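Local coordinates for protein putative aminopeptidase (Leishmania major, PDB 5NTH) that probably acts as a manganese-dependent M17 aminopeptidase that removes residues from the N-termini of peptides, and binds the inhibitor actinonin, at residues F28-V40 / Q177-F191. Numbering follows the deposited sequence.
Sequences FKSNVTFTDISKV and QAMSLNVVMSSRAAF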
loop_
_atom_site.group_PDB
_atom_site.type_symbol
_atom_site.label_atom_id
_atom_site.label_comp_id
_atom_site.label_asym_id
_atom_site.label_seq_id
_atom_site.Cartn_x
_atom_site.Cartn_y
_atom_site.Cartn_z
ATOM N N PHE A 28 -43.251 -0.041 16.096
ATOM C CA PHE A 28 -42.954 -0.997 15.044
ATOM C C PHE A 28 -43.709 -2.312 15.204
ATOM O O PHE A 28 -43.759 -2.861 16.293
ATOM C CB PHE A 28 -41.451 -1.284 15.019
ATOM C CG PHE A 28 -41.027 -2.044 13.831
ATOM C CD1 PHE A 28 -40.726 -1.390 12.679
ATOM C CD2 PHE A 28 -40.990 -3.417 13.856
ATOM C CE1 PHE A 28 -40.356 -2.095 11.553
ATOM C CE2 PHE A 28 -40.625 -4.139 12.751
ATOM C CZ PHE A 28 -40.313 -3.474 11.587
ATOM N N LYS A 29 -44.278 -2.811 14.113
ATOM C CA LYS A 29 -44.735 -4.189 14.036
ATOM C C LYS A 29 -44.172 -4.867 12.820
ATOM O O LYS A 29 -44.050 -4.263 11.758
ATOM C CB LYS A 29 -46.254 -4.254 13.977
ATOM C CG LYS A 29 -46.878 -3.774 15.275
ATOM C CD LYS A 29 -48.402 -3.935 15.311
ATOM C CE LYS A 29 -49.002 -3.377 16.615
ATOM N NZ LYS A 29 -48.758 -1.903 16.821
ATOM N N SER A 30 -43.871 -6.151 12.942
ATOM C CA SER A 30 -43.433 -6.883 11.772
ATOM C C SER A 30 -44.562 -6.879 10.743
ATOM O O SER A 30 -45.670 -6.397 11.001
ATOM C CB SER A 30 -42.989 -8.317 12.108
ATOM O OG SER A 30 -43.926 -9.308 11.733
ATOM N N ASN A 31 -44.267 -7.409 9.573
ATOM C CA ASN A 31 -45.282 -7.572 8.561
ATOM C C ASN A 31 -45.404 -9.017 8.223
ATOM O O ASN A 31 -45.612 -9.379 7.063
ATOM C CB ASN A 31 -44.948 -6.737 7.314
ATOM C CG ASN A 31 -43.705 -7.233 6.559
ATOM O OD1 ASN A 31 -42.872 -8.040 7.066
ATOM N ND2 ASN A 31 -43.571 -6.745 5.325
ATOM N N VAL A 32 -45.233 -9.834 9.257
ATOM C CA VAL A 32 -45.374 -11.263 9.153
ATOM C C VAL A 32 -46.562 -11.716 9.998
ATOM O O VAL A 32 -46.770 -11.271 11.136
ATOM C CB VAL A 32 -44.100 -11.968 9.598
ATOM C CG1 VAL A 32 -44.239 -13.468 9.443
ATOM C CG2 VAL A 32 -42.943 -11.471 8.754
ATOM N N THR A 33 -47.347 -12.607 9.411
ATOM C CA THR A 33 -48.446 -13.237 10.094
ATOM C C THR A 33 -48.307 -14.732 9.931
ATOM O O THR A 33 -47.589 -15.232 9.048
ATOM C CB THR A 33 -49.808 -12.757 9.536
ATOM O OG1 THR A 33 -49.953 -13.107 8.139
ATOM C CG2 THR A 33 -49.946 -11.260 9.733
ATOM N N PHE A 34 -49.016 -15.452 10.778
ATOM C CA PHE A 34 -49.065 -16.885 10.636
ATOM C C PHE A 34 -50.523 -17.304 10.529
ATOM O O PHE A 34 -51.404 -16.689 11.131
ATOM C CB PHE A 34 -48.377 -17.548 11.826
ATOM C CG PHE A 34 -46.934 -17.133 12.005
ATOM C CD1 PHE A 34 -46.620 -15.914 12.589
ATOM C CD2 PHE A 34 -45.896 -17.966 11.590
ATOM C CE1 PHE A 34 -45.308 -15.539 12.756
ATOM C CE2 PHE A 34 -44.577 -17.584 11.726
ATOM C CZ PHE A 34 -44.279 -16.364 12.311
ATOM N N THR A 35 -50.774 -18.349 9.754
ATOM C CA THR A 35 -52.124 -18.875 9.580
ATOM C C THR A 35 -52.065 -20.375 9.782
ATOM O O THR A 35 -51.190 -21.049 9.247
ATOM C CB THR A 35 -52.687 -18.513 8.174
ATOM O OG1 THR A 35 -52.967 -17.103 8.115
ATOM C CG2 THR A 35 -53.989 -19.290 7.852
ATOM N N ASP A 36 -53.017 -20.906 10.528
ATOM C CA ASP A 36 -53.016 -22.314 10.861
ATOM C C ASP A 36 -53.294 -23.113 9.584
ATOM O O ASP A 36 -54.317 -22.901 8.971
ATOM C CB ASP A 36 -54.098 -22.509 11.928
ATOM C CG ASP A 36 -54.283 -23.961 12.361
ATOM O OD1 ASP A 36 -53.939 -24.888 11.575
ATOM O OD2 ASP A 36 -54.787 -24.152 13.504
ATOM N N ILE A 37 -52.402 -24.011 9.163
ATOM C CA ILE A 37 -52.569 -24.685 7.850
ATOM C C ILE A 37 -53.913 -25.382 7.718
ATOM O O ILE A 37 -54.435 -25.570 6.611
ATOM C CB ILE A 37 -51.484 -25.729 7.543
ATOM C CG1 ILE A 37 -51.588 -26.210 6.092
ATOM C CG2 ILE A 37 -51.587 -26.944 8.469
ATOM C CD1 ILE A 37 -50.363 -26.961 5.602
ATOM N N SER A 38 -54.483 -25.778 8.848
ATOM C CA SER A 38 -55.773 -26.454 8.819
ATOM C C SER A 38 -56.956 -25.479 8.568
ATOM O O SER A 38 -58.092 -25.939 8.431
ATOM C CB SER A 38 -55.974 -27.229 10.123
ATOM O OG SER A 38 -56.361 -26.306 11.136
ATOM N N LYS A 39 -56.692 -24.170 8.513
ATOM C CA LYS A 39 -57.734 -23.144 8.294
ATOM C C LYS A 39 -57.497 -22.171 7.121
ATOM O O LYS A 39 -58.066 -21.075 7.093
ATOM C CB LYS A 39 -57.935 -22.321 9.553
ATOM C CG LYS A 39 -57.821 -23.139 10.801
ATOM C CD LYS A 39 -58.319 -22.360 12.005
ATOM C CE LYS A 39 -58.082 -23.196 13.270
ATOM N NZ LYS A 39 -59.022 -22.859 14.381
ATOM N N VAL A 40 -56.677 -22.594 6.159
ATOM C CA VAL A 40 -56.468 -21.855 4.924
ATOM C C VAL A 40 -57.739 -21.958 4.111
ATOM O O VAL A 40 -58.146 -23.062 3.753
ATOM C CB VAL A 40 -55.279 -22.439 4.119
ATOM C CG1 VAL A 40 -55.203 -21.874 2.695
ATOM C CG2 VAL A 40 -53.967 -22.168 4.839
ATOM N N GLN A 177 -43.518 -0.558 4.472
ATOM C CA GLN A 177 -44.051 -1.889 4.783
ATOM C C GLN A 177 -45.271 -2.085 3.879
ATOM O O GLN A 177 -46.429 -2.024 4.303
ATOM C CB GLN A 177 -44.406 -2.014 6.264
ATOM C CG GLN A 177 -43.173 -2.228 7.128
ATOM C CD GLN A 177 -43.495 -2.890 8.458
ATOM O OE1 GLN A 177 -44.436 -2.493 9.149
ATOM N NE2 GLN A 177 -42.693 -3.898 8.832
ATOM N N ALA A 178 -44.946 -2.254 2.607
ATOM C CA ALA A 178 -45.881 -2.124 1.508
ATOM C C ALA A 178 -46.597 -3.421 1.319
ATOM O O ALA A 178 -47.760 -3.445 0.937
ATOM C CB ALA A 178 -45.136 -1.760 0.225
ATOM N N MET A 179 -45.890 -4.502 1.581
ATOM C CA MET A 179 -46.379 -5.827 1.326
ATOM C C MET A 179 -46.509 -6.561 2.654
ATOM O O MET A 179 -46.437 -5.967 3.713
ATOM C CB MET A 179 -45.398 -6.523 0.395
ATOM C CG MET A 179 -44.081 -6.854 1.069
ATOM S SD MET A 179 -43.297 -8.243 0.297
ATOM C CE MET A 179 -44.118 -9.649 1.011
ATOM N N SER A 180 -46.693 -7.867 2.589
ATOM C CA SER A 180 -46.969 -8.634 3.771
ATOM C C SER A 180 -46.750 -10.102 3.554
ATOM O O SER A 180 -47.127 -10.619 2.514
ATOM C CB SER A 180 -48.418 -8.418 4.159
ATOM O OG SER A 180 -48.542 -8.839 5.478
ATOM N N LEU A 181 -46.182 -10.776 4.550
ATOM C CA LEU A 181 -45.905 -12.219 4.443
ATOM C C LEU A 181 -46.777 -13.006 5.378
ATOM O O LEU A 181 -46.875 -12.664 6.535
ATOM C CB LEU A 181 -44.454 -12.550 4.751
ATOM C CG LEU A 181 -43.415 -11.947 3.817
ATOM C CD1 LEU A 181 -43.084 -10.537 4.281
ATOM C CD2 LEU A 181 -42.158 -12.792 3.817
ATOM N N ASN A 182 -47.419 -14.046 4.851
ATOM C CA ASN A 182 -48.336 -14.898 5.604
ATOM C C ASN A 182 -47.745 -16.323 5.681
ATOM O O ASN A 182 -47.690 -17.043 4.676
ATOM C CB ASN A 182 -49.695 -14.887 4.918
ATOM C CG ASN A 182 -50.725 -15.766 5.624
ATOM O OD1 ASN A 182 -51.184 -16.777 5.065
ATOM N ND2 ASN A 182 -51.068 -15.404 6.879
ATOM N N VAL A 183 -47.270 -16.710 6.865
ATOM C CA VAL A 183 -46.573 -17.985 7.000
ATOM C C VAL A 183 -47.565 -19.083 7.337
ATOM O O VAL A 183 -48.385 -18.965 8.266
ATOM C CB VAL A 183 -45.443 -17.979 8.060
ATOM C CG1 VAL A 183 -44.596 -19.235 7.942
ATOM C CG2 VAL A 183 -44.517 -16.781 7.878
ATOM N N VAL A 184 -47.441 -20.154 6.567
ATOM C CA VAL A 184 -48.244 -21.348 6.727
ATOM C C VAL A 184 -47.286 -22.503 6.887
ATOM O O VAL A 184 -46.750 -23.016 5.912
ATOM C CB VAL A 184 -49.144 -21.600 5.493
ATOM C CG1 VAL A 184 -50.016 -22.826 5.698
ATOM C CG2 VAL A 184 -50.025 -20.398 5.218
ATOM N N MET A 185 -47.050 -22.910 8.117
ATOM C CA MET A 185 -46.191 -24.061 8.319
ATOM C C MET A 185 -46.983 -25.377 8.256
ATOM O O MET A 185 -48.147 -25.441 8.688
ATOM C CB MET A 185 -45.503 -23.942 9.658
ATOM C CG MET A 185 -44.506 -22.802 9.713
ATOM S SD MET A 185 -43.804 -22.625 11.366
ATOM C CE MET A 185 -45.192 -21.784 12.171
ATOM N N SER A 186 -46.338 -26.438 7.767
ATOM C CA SER A 186 -46.968 -27.765 7.780
ATOM C C SER A 186 -47.248 -28.268 9.238
ATOM O O SER A 186 -48.329 -28.791 9.512
ATOM C CB SER A 186 -46.196 -28.786 6.914
ATOM O OG SER A 186 -44.848 -28.906 7.318
ATOM N N SER A 187 -46.315 -28.043 10.156
ATOM C CA SER A 187 -46.525 -28.346 11.581
ATOM C C SER A 187 -47.517 -27.363 12.189
ATOM O O SER A 187 -47.520 -26.187 11.803
ATOM C CB SER A 187 -45.222 -28.230 12.406
ATOM O OG SER A 187 -45.220 -27.027 13.210
ATOM N N ARG A 188 -48.286 -27.833 13.181
ATOM C CA ARG A 188 -49.305 -27.012 13.837
ATOM C C ARG A 188 -48.990 -26.683 15.286
ATOM O O ARG A 188 -49.828 -26.105 15.988
ATOM C CB ARG A 188 -50.663 -27.707 13.764
ATOM C CG ARG A 188 -51.233 -27.875 12.359
ATOM C CD ARG A 188 -52.662 -28.462 12.383
ATOM N NE ARG A 188 -53.575 -27.497 13.009
ATOM C CZ ARG A 188 -54.248 -27.667 14.136
ATOM N NH1 ARG A 188 -54.999 -26.680 14.577
ATOM N NH2 ARG A 188 -54.210 -28.812 14.817
ATOM N N ALA A 189 -47.767 -26.981 15.715
ATOM C CA ALA A 189 -47.347 -26.820 17.123
ATOM C C ALA A 189 -47.528 -25.422 17.735
ATOM O O ALA A 189 -47.817 -25.286 18.928
ATOM C CB ALA A 189 -45.912 -27.259 17.272
ATOM N N ALA A 190 -47.347 -24.391 16.929
ATOM C CA ALA A 190 -47.637 -23.020 17.358
ATOM C C ALA A 190 -49.119 -22.812 17.728
ATOM O O ALA A 190 -49.451 -21.963 18.587
ATOM C CB ALA A 190 -47.210 -22.023 16.273
ATOM N N PHE A 191 -49.994 -23.567 17.057
ATOM C CA PHE A 191 -51.443 -23.435 17.219
ATOM C C PHE A 191 -52.040 -24.391 18.238
ATOM O O PHE A 191 -53.006 -24.068 18.884
ATOM C CB PHE A 191 -52.104 -23.582 15.859
ATOM C CG PHE A 191 -51.697 -22.503 14.912
ATOM C CD1 PHE A 191 -52.309 -21.248 14.969
ATOM C CD2 PHE A 191 -50.651 -22.701 14.029
ATOM C CE1 PHE A 191 -51.928 -20.223 14.122
ATOM C CE2 PHE A 191 -50.263 -21.689 13.176
ATOM C CZ PHE A 191 -50.905 -20.449 13.216
#
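Strand 32-34 pairs in parallel with strand 181-185, Val-32, Thr-33 and Phe-34 standing beside Leu-181, Asn-182 and Val-183, with N-to-C directions 32° apart. Four backbone bonds fix this register: Leu-181 N to Asn-31 O, Thr-33 N to Leu-181 O, Val-183 N to Thr-33 O (2.7 Å) and Thr-35 N to Val-183 O. On the face carrying Val-32 and Phe-34, Val-32 CG1 meets Val-183 CG2 at 3.7 Å. The Phe-34 ring runs alongside Val-183, its CD2 lying 3.6 Å from Val-183 CB and 3.9 Å from Met-185 CE; helix 148-156 packs against this face through Ala-152 and Val-155. Beyond the strands, Asp-36 CG is anti to the backbone N, which carries the carboxylate to Arg-188. Arg-188 binds it side-on and nearly coplanar (planes 23° apart), NE meeting Asp-36 OD1 on its syn side at 3.0 Å and NH1 the syn lone pair of Asp-36 OD2 at 2.8 Å, both oxygens close to the guanidinium plane. Asp-36 OD1 also accepts from Ser-38 N, closing an Asx turn, and from Ser-38 OG above the carboxylate plane. Asp-36 CB sits over the Phe-191 ring, 3.7 Å from its centroid and 8° off the normal, a CH-pi contact. Ile-37 CB packs on Val-184 CG1 at 3.7 Å. The pairing places strand 32-34 at the edge of the chain's N-terminal mixed sheet, in a probably macro-like domain away from both manganese sites. Three donors on Asp-36 OD1 and one on OD2 imply a firmly oriented, probably ionised carboxylate, its salt bridge tying the turn after one strand to the helix start after the other.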